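Local coordinates for protein lipase aflb (Neosartorya fumigata, PDB 6IDY) that probably hydrolyses ester bonds of lipids as a calcium-binding fungal lipase of the alpha/beta-hydrolase fold, at residues T311-P323 with G356-A370. Sequence-based numbering, arbitrary orientation.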
loop_
_atom_site.group_PDB
_atom_site.type_symbol
_atom_site.label_atom_id
_atom_site.label_comp_id
_atom_site.label_asym_id
_atom_site.label_seq_id
_atom_site.Cartn_x
_atom_site.Cartn_y
_atom_site.Cartn_z
ATOM N N THR A 311 -4.402 11.488 -7.404
ATOM C CA THR A 311 -3.097 12.050 -7.072
ATOM C C THR A 311 -2.124 10.865 -6.907
ATOM O O THR A 311 -2.193 10.155 -5.901
ATOM C CB THR A 311 -3.213 12.892 -5.781
ATOM O OG1 THR A 311 -4.277 13.832 -5.928
ATOM C CG2 THR A 311 -1.913 13.610 -5.419
ATOM N N THR A 312 -1.257 10.626 -7.907
ATOM C CA THR A 312 -0.282 9.522 -7.845
ATOM C C THR A 312 1.039 10.081 -7.353
ATOM O O THR A 312 1.405 11.185 -7.746
ATOM C CB THR A 312 -0.162 8.745 -9.183
ATOM O OG1 THR A 312 0.607 9.498 -10.126
ATOM C CG2 THR A 312 -1.522 8.348 -9.778
ATOM N N ILE A 313 1.715 9.365 -6.433
ATOM C CA ILE A 313 2.978 9.818 -5.842
ATOM C C ILE A 313 3.939 8.645 -5.846
ATOM O O ILE A 313 3.630 7.586 -5.296
ATOM C CB ILE A 313 2.807 10.478 -4.435
ATOM C CG1 ILE A 313 1.590 11.459 -4.396
ATOM C CG2 ILE A 313 4.103 11.194 -4.032
ATOM C CD1 ILE A 313 0.966 11.699 -3.061
ATOM N N TYR A 314 5.092 8.821 -6.496
ATOM C CA TYR A 314 6.044 7.723 -6.689
ATOM C C TYR A 314 7.483 8.180 -6.774
ATOM O O TYR A 314 7.747 9.348 -7.059
ATOM C CB TYR A 314 5.649 6.913 -7.948
ATOM C CG TYR A 314 5.554 7.753 -9.205
ATOM C CD1 TYR A 314 4.441 8.561 -9.450
ATOM C CD2 TYR A 314 6.550 7.705 -10.174
ATOM C CE1 TYR A 314 4.335 9.313 -10.620
ATOM C CE2 TYR A 314 6.454 8.449 -11.349
ATOM C CZ TYR A 314 5.348 9.256 -11.565
ATOM O OH TYR A 314 5.276 10.008 -12.708
ATOM N N SER A 315 8.413 7.225 -6.596
ATOM C CA SER A 315 9.846 7.481 -6.541
ATOM C C SER A 315 10.681 6.606 -7.475
ATOM O O SER A 315 10.396 5.418 -7.626
ATOM C CB SER A 315 10.321 7.277 -5.103
ATOM O OG SER A 315 11.723 7.404 -4.934
ATOM N N THR A 316 11.775 7.176 -8.014
ATOM C CA THR A 316 12.768 6.480 -8.848
ATOM C C THR A 316 13.401 5.324 -8.042
ATOM O O THR A 316 13.688 4.264 -8.600
ATOM C CB THR A 316 13.858 7.490 -9.291
ATOM O OG1 THR A 316 13.287 8.390 -10.233
ATOM C CG2 THR A 316 15.097 6.821 -9.929
ATOM N N PHE A 317 13.589 5.537 -6.727
ATOM C CA PHE A 317 14.252 4.590 -5.828
ATOM C C PHE A 317 13.333 3.481 -5.315
ATOM O O PHE A 317 13.676 2.784 -4.357
ATOM C CB PHE A 317 14.961 5.347 -4.695
ATOM C CG PHE A 317 16.003 6.290 -5.255
ATOM C CD1 PHE A 317 17.205 5.804 -5.762
ATOM C CD2 PHE A 317 15.757 7.655 -5.332
ATOM C CE1 PHE A 317 18.143 6.667 -6.328
ATOM C CE2 PHE A 317 16.706 8.525 -5.880
ATOM C CZ PHE A 317 17.889 8.025 -6.379
ATOM N N ASP A 318 12.205 3.258 -6.014
ATOM C CA ASP A 318 11.269 2.174 -5.712
ATOM C C ASP A 318 11.985 0.844 -6.042
ATOM O O ASP A 318 12.348 0.614 -7.192
ATOM C CB ASP A 318 9.995 2.330 -6.569
ATOM C CG ASP A 318 8.836 1.473 -6.119
ATOM O OD1 ASP A 318 9.039 0.255 -5.913
ATOM O OD2 ASP A 318 7.722 2.007 -5.995
ATOM N N GLU A 319 12.212 -0.000 -5.024
ATOM C CA GLU A 319 12.919 -1.283 -5.154
ATOM C C GLU A 319 12.002 -2.456 -5.546
ATOM O O GLU A 319 12.479 -3.576 -5.736
ATOM C CB GLU A 319 13.703 -1.582 -3.850
ATOM C CG GLU A 319 12.886 -2.198 -2.717
ATOM C CD GLU A 319 11.952 -1.312 -1.909
ATOM O OE1 GLU A 319 11.707 -0.145 -2.294
ATOM O OE2 GLU A 319 11.456 -1.802 -0.872
ATOM N N ILE A 320 10.694 -2.199 -5.643
ATOM C CA ILE A 320 9.672 -3.208 -5.942
ATOM C C ILE A 320 9.131 -3.058 -7.355
ATOM O O ILE A 320 8.985 -4.048 -8.072
ATOM C CB ILE A 320 8.494 -3.108 -4.909
ATOM C CG1 ILE A 320 8.974 -3.152 -3.422
ATOM C CG2 ILE A 320 7.402 -4.143 -5.189
ATOM C CD1 ILE A 320 9.640 -4.360 -2.930
ATOM N N VAL A 321 8.772 -1.825 -7.713
ATOM C CA VAL A 321 8.140 -1.483 -8.983
ATOM C C VAL A 321 9.085 -0.703 -9.863
ATOM O O VAL A 321 9.672 0.281 -9.423
ATOM C CB VAL A 321 6.802 -0.713 -8.754
ATOM C CG1 VAL A 321 6.089 -0.410 -10.076
ATOM C CG2 VAL A 321 5.875 -1.467 -7.797
ATOM N N GLN A 322 9.225 -1.150 -11.116
ATOM C CA GLN A 322 10.000 -0.456 -12.130
ATOM C C GLN A 322 9.348 -0.658 -13.497
ATOM O O GLN A 322 8.845 -1.746 -13.774
ATOM C CB GLN A 322 11.482 -0.860 -12.159
ATOM C CG GLN A 322 12.423 -0.065 -11.221
ATOM C CD GLN A 322 12.203 1.433 -11.007
ATOM O OE1 GLN A 322 12.210 2.260 -11.944
ATOM N NE2 GLN A 322 12.051 1.815 -9.738
ATOM N N PRO A 323 9.345 0.369 -14.367
ATOM C CA PRO A 323 9.882 1.725 -14.159
ATOM C C PRO A 323 8.976 2.599 -13.276
ATOM O O PRO A 323 7.744 2.490 -13.337
ATOM C CB PRO A 323 10.021 2.258 -15.589
ATOM C CG PRO A 323 8.888 1.620 -16.314
ATOM C CD PRO A 323 8.758 0.229 -15.712
ATOM N N GLY A 356 13.381 14.779 -2.521
ATOM C CA GLY A 356 13.601 14.077 -3.779
ATOM C C GLY A 356 14.715 13.047 -3.680
ATOM O O GLY A 356 15.231 12.591 -4.701
ATOM N N GLY A 357 15.078 12.683 -2.448
ATOM C CA GLY A 357 16.138 11.725 -2.158
ATOM C C GLY A 357 15.734 10.270 -2.294
ATOM O O GLY A 357 14.802 9.939 -3.037
ATOM N N VAL A 358 16.448 9.390 -1.569
ATOM C CA VAL A 358 16.240 7.940 -1.618
ATOM C C VAL A 358 14.997 7.533 -0.816
ATOM O O VAL A 358 15.073 7.286 0.392
ATOM C CB VAL A 358 17.526 7.138 -1.231
ATOM C CG1 VAL A 358 17.301 5.630 -1.344
ATOM C CG2 VAL A 358 18.714 7.557 -2.096
ATOM N N TYR A 359 13.847 7.491 -1.504
ATOM C CA TYR A 359 12.581 7.065 -0.930
ATOM C C TYR A 359 12.162 5.795 -1.604
ATOM O O TYR A 359 11.898 5.771 -2.804
ATOM C CB TYR A 359 11.493 8.152 -1.002
ATOM C CG TYR A 359 11.797 9.303 -0.074
ATOM C CD1 TYR A 359 12.613 10.355 -0.484
ATOM C CD2 TYR A 359 11.331 9.310 1.240
ATOM C CE1 TYR A 359 12.940 11.396 0.380
ATOM C CE2 TYR A 359 11.642 10.355 2.112
ATOM C CZ TYR A 359 12.436 11.401 1.669
ATOM O OH TYR A 359 12.767 12.433 2.501
ATOM N N THR A 360 12.139 4.722 -0.826
ATOM C CA THR A 360 11.793 3.377 -1.281
ATOM C C THR A 360 10.289 3.286 -1.618
ATOM O O THR A 360 9.553 4.266 -1.468
ATOM C CB THR A 360 12.163 2.390 -0.175
ATOM O OG1 THR A 360 11.499 2.807 1.017
ATOM C CG2 THR A 360 13.670 2.306 0.079
ATOM N N HIS A 361 9.843 2.104 -2.063
ATOM C CA HIS A 361 8.446 1.806 -2.378
ATOM C C HIS A 361 7.595 2.137 -1.144
ATOM O O HIS A 361 6.607 2.863 -1.257
ATOM C CB HIS A 361 8.340 0.319 -2.736
ATOM C CG HIS A 361 6.976 -0.136 -3.144
ATOM N ND1 HIS A 361 6.409 0.257 -4.344
ATOM C CD2 HIS A 361 6.142 -1.003 -2.530
ATOM C CE1 HIS A 361 5.239 -0.356 -4.403
ATOM N NE2 HIS A 361 5.043 -1.132 -3.341
ATOM N N GLU A 362 8.028 1.646 0.038
ATOM C CA GLU A 362 7.420 1.894 1.353
ATOM C C GLU A 362 7.731 3.309 1.847
ATOM O O GLU A 362 6.878 3.926 2.471
ATOM C CB GLU A 362 7.827 0.817 2.397
ATOM C CG GLU A 362 9.321 0.686 2.725
ATOM C CD GLU A 362 10.231 0.016 1.705
ATOM O OE1 GLU A 362 9.721 -0.464 0.669
ATOM O OE2 GLU A 362 11.461 -0.017 1.934
ATOM N N GLY A 363 8.921 3.817 1.514
ATOM C CA GLY A 363 9.406 5.144 1.896
ATOM C C GLY A 363 8.563 6.323 1.465
ATOM O O GLY A 363 8.572 7.354 2.137
ATOM N N VAL A 364 7.812 6.191 0.356
ATOM C CA VAL A 364 6.934 7.274 -0.118
ATOM C C VAL A 364 5.830 7.564 0.945
ATOM O O VAL A 364 5.385 8.709 1.062
ATOM C CB VAL A 364 6.393 7.049 -1.567
ATOM C CG1 VAL A 364 5.644 8.285 -2.083
ATOM C CG2 VAL A 364 7.525 6.703 -2.528
ATOM N N LEU A 365 5.478 6.556 1.787
ATOM C CA LEU A 365 4.502 6.711 2.882
ATOM C C LEU A 365 4.946 7.748 3.935
ATOM O O LEU A 365 4.100 8.323 4.627
ATOM C CB LEU A 365 4.206 5.365 3.560
ATOM C CG LEU A 365 3.481 4.307 2.721
ATOM C CD1 LEU A 365 3.634 2.925 3.349
ATOM C CD2 LEU A 365 2.007 4.673 2.517
ATOM N N TYR A 366 6.264 7.973 4.065
ATOM C CA TYR A 366 6.784 8.958 5.011
ATOM C C TYR A 366 7.450 10.143 4.293
ATOM O O TYR A 366 8.174 10.910 4.923
ATOM C CB TYR A 366 7.693 8.323 6.095
ATOM C CG TYR A 366 8.878 7.515 5.597
ATOM C CD1 TYR A 366 9.965 8.137 4.984
ATOM C CD2 TYR A 366 8.958 6.146 5.827
ATOM C CE1 TYR A 366 11.070 7.403 4.555
ATOM C CE2 TYR A 366 10.063 5.403 5.411
ATOM C CZ TYR A 366 11.121 6.038 4.784
ATOM O OH TYR A 366 12.200 5.307 4.350
ATOM N N ASN A 367 7.199 10.300 2.982
ATOM C CA ASN A 367 7.781 11.397 2.206
ATOM C C ASN A 367 7.033 12.734 2.458
ATOM O O ASN A 367 5.802 12.752 2.397
ATOM C CB ASN A 367 7.844 11.056 0.714
ATOM C CG ASN A 367 8.482 12.147 -0.094
ATOM O OD1 ASN A 367 7.821 13.090 -0.525
ATOM N ND2 ASN A 367 9.786 12.068 -0.282
ATOM N N PRO A 368 7.752 13.854 2.731
ATOM C CA PRO A 368 7.055 15.125 3.020
ATOM C C PRO A 368 6.229 15.685 1.869
ATOM O O PRO A 368 5.175 16.267 2.125
ATOM C CB PRO A 368 8.179 16.071 3.443
ATOM C CG PRO A 368 9.410 15.467 2.914
ATOM C CD PRO A 368 9.217 14.002 2.871
ATOM N N LEU A 369 6.689 15.497 0.618
ATOM C CA LEU A 369 5.958 15.935 -0.572
ATOM C C LEU A 369 4.685 15.092 -0.739
ATOM O O LEU A 369 3.628 15.658 -1.020
ATOM C CB LEU A 369 6.842 15.894 -1.838
ATOM C CG LEU A 369 6.174 16.267 -3.176
ATOM C CD1 LEU A 369 5.821 17.762 -3.249
ATOM C CD2 LEU A 369 7.028 15.835 -4.357
ATOM N N ALA A 370 4.776 13.759 -0.495
ATOM C CA ALA A 370 3.619 12.855 -0.564
ATOM C C ALA A 370 2.503 13.342 0.376
ATOM O O ALA A 370 1.349 13.434 -0.042
ATOM C CB ALA A 370 4.031 11.436 -0.203
#
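D318 and H361 are the closest pair of CA atoms across the contact, 4.4 Å apart, where the turn that follows strand 310-314 meets the loop leading to helix 368-379; the CA atoms of I313 and A370 lie 6.1 Å apart. H361 ND1 donates to D318 OD2 over 2.7 Å, nearly straight at 169° and within the imidazole plane. The carboxylate receives it on its syn side, although its plane is well turned from the ring. Its other oxygen, D318 OD1, accepts from I320 N, closing an Asx turn, and from V321 N, completing an Asx motif; the two bonds limit the rotation of the acid. Against one face of the imidazole lies I320 CB, 3.9 Å from the ring centroid in a CH-pi contact, while V321 CG2 meets CE1 obliquely. H361 is held from its backbone too: E319 OE1 takes H361 N on its syn lone pair at 2.9 Å. E319 reaches it because CG sits between the backbone N and the carbonyl carbon (chi1 82°) and the chain bends again at chi2. E319 OE2 lies 2.7 Å from E362 OE1, close enough that one acid is probably protonated. Toward the strand, S315 OG donates to an in-plane lone pair of Y359 O and accepts from F317 N in an ST turn, while V358 CG2 stands over the F317 ring, 1° off its normal. I313 CG2 packs against both V364 CG1 and A370 CB. Beyond the contact, H361 NE2 is hydrogen-bonded to S233 OG, just after strand 227-232. The chain order S233, D318, H361 and this Ser-His-Asp relay match the catalytic triad of alpha/beta hydrolases, so the contact probably orients the histidine beside its nucleophile.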